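Long-range contact in photosystem II assembly protein Ycf48 (Thermosynechococcus elongatus, PDB 5OJ5), which probably assists early steps of photosystem II assembly and the replacement of photodamaged D1, and binds the C-terminal extension of the D1 precursor: residues I39-A49 / W302-V311. Numbering follows the deposited sequence.
Sequences IPALDYNPWEA and WQQDVDVKKV
A single beta bridge, Ala-41 with Gln-304, joins the N-terminal residues 39-49 to the outermost strand of a four-stranded sheet in this seven-bladed beta-propeller. Residues 302-311 then lead into the next blade, whose sheet pairs strand 47-51, from near the N-terminus, with strand 334-338, from near the C-terminus; the contact thus lies beside the ring closure. Two backbone bonds make the bridge: Gln-304 N donates to Pro-40 O (2.9 Å) and Leu-42 N to Gln-304 O, nearly straight at 170°. Ile-39 folds over the strand backbone, its CD1 3.6 Å from Gln-304 N, while its CG1 meets the CB of Gln-304, the two side chains crossing at about a right angle. With CG anti to the carbonyl carbon (chi1 -66°) and an extended chain, Gln-303 passes Pro-40 CB; its OE1 accepts from a water that in turn accepts from Asp-43 N. Ala-41 CB touches Val-306 CG1 (3.9 Å). Farther along, Asn-45 forms an Asx turn, OD1 receiving Trp-47 N while ND2 donates back to Trp-47 O, which grips the amide through both of its polar atoms. Trp-47 also meets Trp-284 and Tyr-338 edge-to-face. Asp-305 reaches this turn with its carboxylate turned 70° from the Asn-45 amide: OD2 lies 2.5 Å from Asn-45 OD1 and sits in plane at the indole edge, 3.6 Å from Trp-47 CD1.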
loop_
_atom_site.group_PDB
_atom_site.type_symbol
_atom_site.label_atom_id
_atom_site.label_comp_id
_atom_site.label_asym_id
_atom_site.label_seq_id
_atom_site.Cartn_x
_atom_site.Cartn_y
_atom_site.Cartn_z
ATOM N N ILE A 39 24.043 -7.744 -8.774
ATOM C CA ILE A 39 24.252 -6.330 -8.488
ATOM C C ILE A 39 24.951 -6.235 -7.149
ATOM O O ILE A 39 25.007 -7.236 -6.401
ATOM C CB ILE A 39 22.936 -5.549 -8.520
ATOM C CG1 ILE A 39 21.982 -5.972 -7.394
ATOM C CG2 ILE A 39 22.277 -5.711 -9.884
ATOM C CD1 ILE A 39 20.791 -5.079 -7.322
ATOM N N PRO A 40 25.543 -5.085 -6.817
ATOM C CA PRO A 40 26.260 -4.993 -5.549
ATOM C C PRO A 40 25.319 -5.207 -4.379
ATOM O O PRO A 40 24.126 -4.898 -4.455
ATOM C CB PRO A 40 26.844 -3.570 -5.560
ATOM C CG PRO A 40 26.853 -3.160 -6.974
ATOM C CD PRO A 40 25.650 -3.822 -7.596
ATOM N N ALA A 41 25.881 -5.752 -3.302
ATOM C CA ALA A 41 25.166 -5.938 -2.055
ATOM C C ALA A 41 25.259 -4.674 -1.221
ATOM O O ALA A 41 26.361 -4.152 -1.015
ATOM C CB ALA A 41 25.782 -7.091 -1.270
ATOM N N LEU A 42 24.124 -4.255 -0.675
ATOM C CA LEU A 42 24.078 -3.128 0.235
ATOM C C LEU A 42 24.982 -3.372 1.435
ATOM O O LEU A 42 25.129 -4.503 1.894
ATOM C CB LEU A 42 22.628 -2.986 0.714
ATOM C CG LEU A 42 22.059 -1.674 1.226
ATOM C CD1 LEU A 42 22.196 -0.583 0.184
ATOM C CD2 LEU A 42 20.606 -1.910 1.629
ATOM N N ASP A 43 25.516 -2.285 1.982
ATOM C CA ASP A 43 26.451 -2.341 3.105
ATOM C C ASP A 43 25.790 -2.493 4.465
ATOM O O ASP A 43 26.476 -2.876 5.423
ATOM C CB ASP A 43 27.347 -1.101 3.135
ATOM C CG ASP A 43 28.461 -1.159 2.125
ATOM O OD1 ASP A 43 28.684 -2.231 1.526
ATOM O OD2 ASP A 43 29.139 -0.120 1.965
ATOM N N TYR A 44 24.498 -2.202 4.581
ATOM C CA TYR A 44 23.816 -2.318 5.866
ATOM C C TYR A 44 22.392 -2.774 5.600
ATOM O O TYR A 44 21.745 -2.272 4.683
ATOM C CB TYR A 44 23.759 -0.971 6.612
ATOM C CG TYR A 44 22.842 -0.966 7.872
ATOM C CD1 TYR A 44 23.147 -1.701 9.025
ATOM C CD2 TYR A 44 21.640 -0.264 7.876
ATOM C CE1 TYR A 44 22.307 -1.688 10.145
ATOM C CE2 TYR A 44 20.795 -0.253 8.991
ATOM C CZ TYR A 44 21.125 -0.980 10.098
ATOM O OH TYR A 44 20.297 -0.983 11.208
ATOM N N ASN A 45 21.924 -3.734 6.383
ATOM C CA ASN A 45 20.548 -4.182 6.281
ATOM C C ASN A 45 19.753 -3.563 7.425
ATOM O O ASN A 45 19.923 -3.988 8.582
ATOM C CB ASN A 45 20.476 -5.689 6.395
ATOM C CG ASN A 45 19.023 -6.129 6.587
ATOM O OD1 ASN A 45 18.097 -5.532 6.000
ATOM N ND2 ASN A 45 18.795 -7.084 7.464
ATOM N N PRO A 46 18.849 -2.612 7.164
ATOM C CA PRO A 46 18.077 -1.981 8.229
ATOM C C PRO A 46 16.821 -2.758 8.584
ATOM O O PRO A 46 16.088 -2.364 9.489
ATOM C CB PRO A 46 17.700 -0.629 7.607
ATOM C CG PRO A 46 17.567 -0.926 6.136
ATOM C CD PRO A 46 18.610 -1.969 5.852
ATOM N N TRP A 47 16.532 -3.855 7.929
ATOM C CA TRP A 47 15.240 -4.508 8.083
ATOM C C TRP A 47 15.341 -5.690 9.024
ATOM O O TRP A 47 16.097 -6.631 8.780
ATOM C CB TRP A 47 14.717 -4.938 6.722
ATOM C CG TRP A 47 14.425 -3.787 5.817
ATOM C CD1 TRP A 47 15.184 -3.349 4.762
ATOM C CD2 TRP A 47 13.311 -2.901 5.881
ATOM N NE1 TRP A 47 14.616 -2.264 4.169
ATOM C CE2 TRP A 47 13.461 -1.958 4.829
ATOM C CE3 TRP A 47 12.173 -2.828 6.701
ATOM C CZ2 TRP A 47 12.508 -0.959 4.582
ATOM C CZ3 TRP A 47 11.230 -1.842 6.451
ATOM C CH2 TRP A 47 11.405 -0.921 5.389
ATOM N N GLU A 48 14.564 -5.662 10.075
ATOM C CA GLU A 48 14.489 -6.791 10.996
ATOM C C GLU A 48 13.206 -7.577 10.751
ATOM O O GLU A 48 12.123 -7.006 10.692
ATOM C CB GLU A 48 14.564 -6.286 12.424
ATOM C CG GLU A 48 13.427 -5.534 13.017
ATOM C CD GLU A 48 13.496 -5.531 14.548
ATOM O OE1 GLU A 48 12.431 -5.322 15.178
ATOM O OE2 GLU A 48 14.605 -5.752 15.127
ATOM N N ALA A 49 13.303 -8.882 10.628
ATOM C CA ALA A 49 12.149 -9.728 10.389
ATOM C C ALA A 49 11.428 -10.006 11.703
ATOM O O ALA A 49 12.051 -10.322 12.710
ATOM C CB ALA A 49 12.542 -11.048 9.734
ATOM N N TRP A 302 20.848 0.434 -8.311
ATOM C CA TRP A 302 20.276 -0.358 -7.240
ATOM C C TRP A 302 21.315 -1.299 -6.668
ATOM O O TRP A 302 22.205 -1.793 -7.360
ATOM C CB TRP A 302 19.093 -1.204 -7.800
ATOM C CG TRP A 302 17.961 -0.299 -8.247
ATOM C CD1 TRP A 302 17.826 0.303 -9.463
ATOM C CD2 TRP A 302 16.851 0.130 -7.447
ATOM N NE1 TRP A 302 16.681 1.072 -9.464
ATOM C CE2 TRP A 302 16.080 0.994 -8.243
ATOM C CE3 TRP A 302 16.447 -0.106 -6.131
ATOM C CZ2 TRP A 302 14.924 1.588 -7.782
ATOM C CZ3 TRP A 302 15.300 0.494 -5.669
ATOM C CH2 TRP A 302 14.546 1.337 -6.490
ATOM N N GLN A 303 21.141 -1.590 -5.401
ATOM C CA GLN A 303 21.913 -2.580 -4.706
ATOM C C GLN A 303 20.929 -3.492 -3.993
ATOM O O GLN A 303 19.798 -3.098 -3.668
ATOM C CB GLN A 303 22.872 -1.922 -3.716
ATOM C CG GLN A 303 23.945 -1.098 -4.441
ATOM C CD GLN A 303 24.997 -0.480 -3.537
ATOM O OE1 GLN A 303 24.842 -0.444 -2.313
ATOM N NE2 GLN A 303 26.124 -0.041 -4.143
ATOM N N GLN A 304 21.344 -4.716 -3.758
ATOM C CA GLN A 304 20.447 -5.702 -3.187
ATOM C C GLN A 304 20.687 -5.855 -1.687
ATOM O O GLN A 304 21.831 -5.900 -1.237
ATOM C CB GLN A 304 20.605 -7.072 -3.852
ATOM C CG GLN A 304 19.667 -8.103 -3.287
ATOM C CD GLN A 304 19.495 -9.298 -4.170
ATOM O OE1 GLN A 304 20.317 -9.563 -5.050
ATOM N NE2 GLN A 304 18.426 -10.039 -3.940
ATOM N N ASP A 305 19.602 -5.951 -0.910
ATOM C CA ASP A 305 19.699 -6.314 0.506
ATOM C C ASP A 305 19.747 -7.833 0.577
ATOM O O ASP A 305 18.713 -8.511 0.537
ATOM C CB ASP A 305 18.514 -5.749 1.263
ATOM C CG ASP A 305 18.628 -5.956 2.746
ATOM O OD1 ASP A 305 19.281 -6.901 3.204
ATOM O OD2 ASP A 305 17.993 -5.152 3.481
ATOM N N VAL A 306 20.962 -8.368 0.658
ATOM C CA VAL A 306 21.109 -9.807 0.520
ATOM C C VAL A 306 20.649 -10.537 1.772
ATOM O O VAL A 306 20.313 -11.728 1.691
ATOM C CB VAL A 306 22.543 -10.229 0.112
ATOM C CG1 VAL A 306 22.856 -9.636 -1.291
ATOM C CG2 VAL A 306 23.580 -9.814 1.156
ATOM N N ASP A 307 20.655 -9.879 2.940
ATOM C CA ASP A 307 20.300 -10.591 4.163
ATOM C C ASP A 307 18.885 -11.074 4.118
ATOM O O ASP A 307 18.587 -12.140 4.655
ATOM C CB ASP A 307 20.464 -9.719 5.392
ATOM C CG ASP A 307 21.886 -9.314 5.577
ATOM O OD1 ASP A 307 22.650 -9.953 6.309
ATOM O OD2 ASP A 307 22.269 -8.375 4.861
ATOM N N VAL A 308 17.999 -10.315 3.475
ATOM C CA VAL A 308 16.604 -10.716 3.540
ATOM C C VAL A 308 16.267 -11.759 2.496
ATOM O O VAL A 308 15.122 -12.247 2.488
ATOM C CB VAL A 308 15.621 -9.525 3.483
ATOM C CG1 VAL A 308 15.887 -8.544 4.596
ATOM C CG2 VAL A 308 15.690 -8.865 2.146
ATOM N N LYS A 309 17.222 -12.118 1.615
ATOM C CA LYS A 309 16.972 -13.207 0.680
ATOM C C LYS A 309 16.663 -14.496 1.417
ATOM O O LYS A 309 16.043 -15.392 0.845
ATOM C CB LYS A 309 18.204 -13.487 -0.204
ATOM C CG LYS A 309 18.473 -12.455 -1.255
ATOM C CD LYS A 309 19.721 -12.757 -2.090
ATOM C CE LYS A 309 19.534 -13.979 -2.998
ATOM N NZ LYS A 309 20.713 -14.162 -3.914
ATOM N N LYS A 310 17.092 -14.609 2.671
ATOM C CA LYS A 310 16.840 -15.793 3.463
ATOM C C LYS A 310 15.409 -15.863 3.987
ATOM O O LYS A 310 15.034 -16.911 4.515
ATOM C CB LYS A 310 17.842 -15.818 4.611
ATOM C CG LYS A 310 19.304 -15.962 4.162
ATOM C CD LYS A 310 20.273 -15.583 5.276
ATOM C CE LYS A 310 20.000 -16.445 6.514
ATOM N NZ LYS A 310 19.094 -15.675 7.403
ATOM N N VAL A 311 14.601 -14.809 3.858
ATOM C CA VAL A 311 13.253 -14.780 4.428
ATOM C C VAL A 311 12.299 -15.445 3.437
ATOM O O VAL A 311 12.158 -14.947 2.308
ATOM C CB VAL A 311 12.795 -13.350 4.764
ATOM C CG1 VAL A 311 11.350 -13.306 5.346
ATOM C CG2 VAL A 311 13.766 -12.657 5.718
HETATM O O HOH W 1 25.408 0.334 0.526
#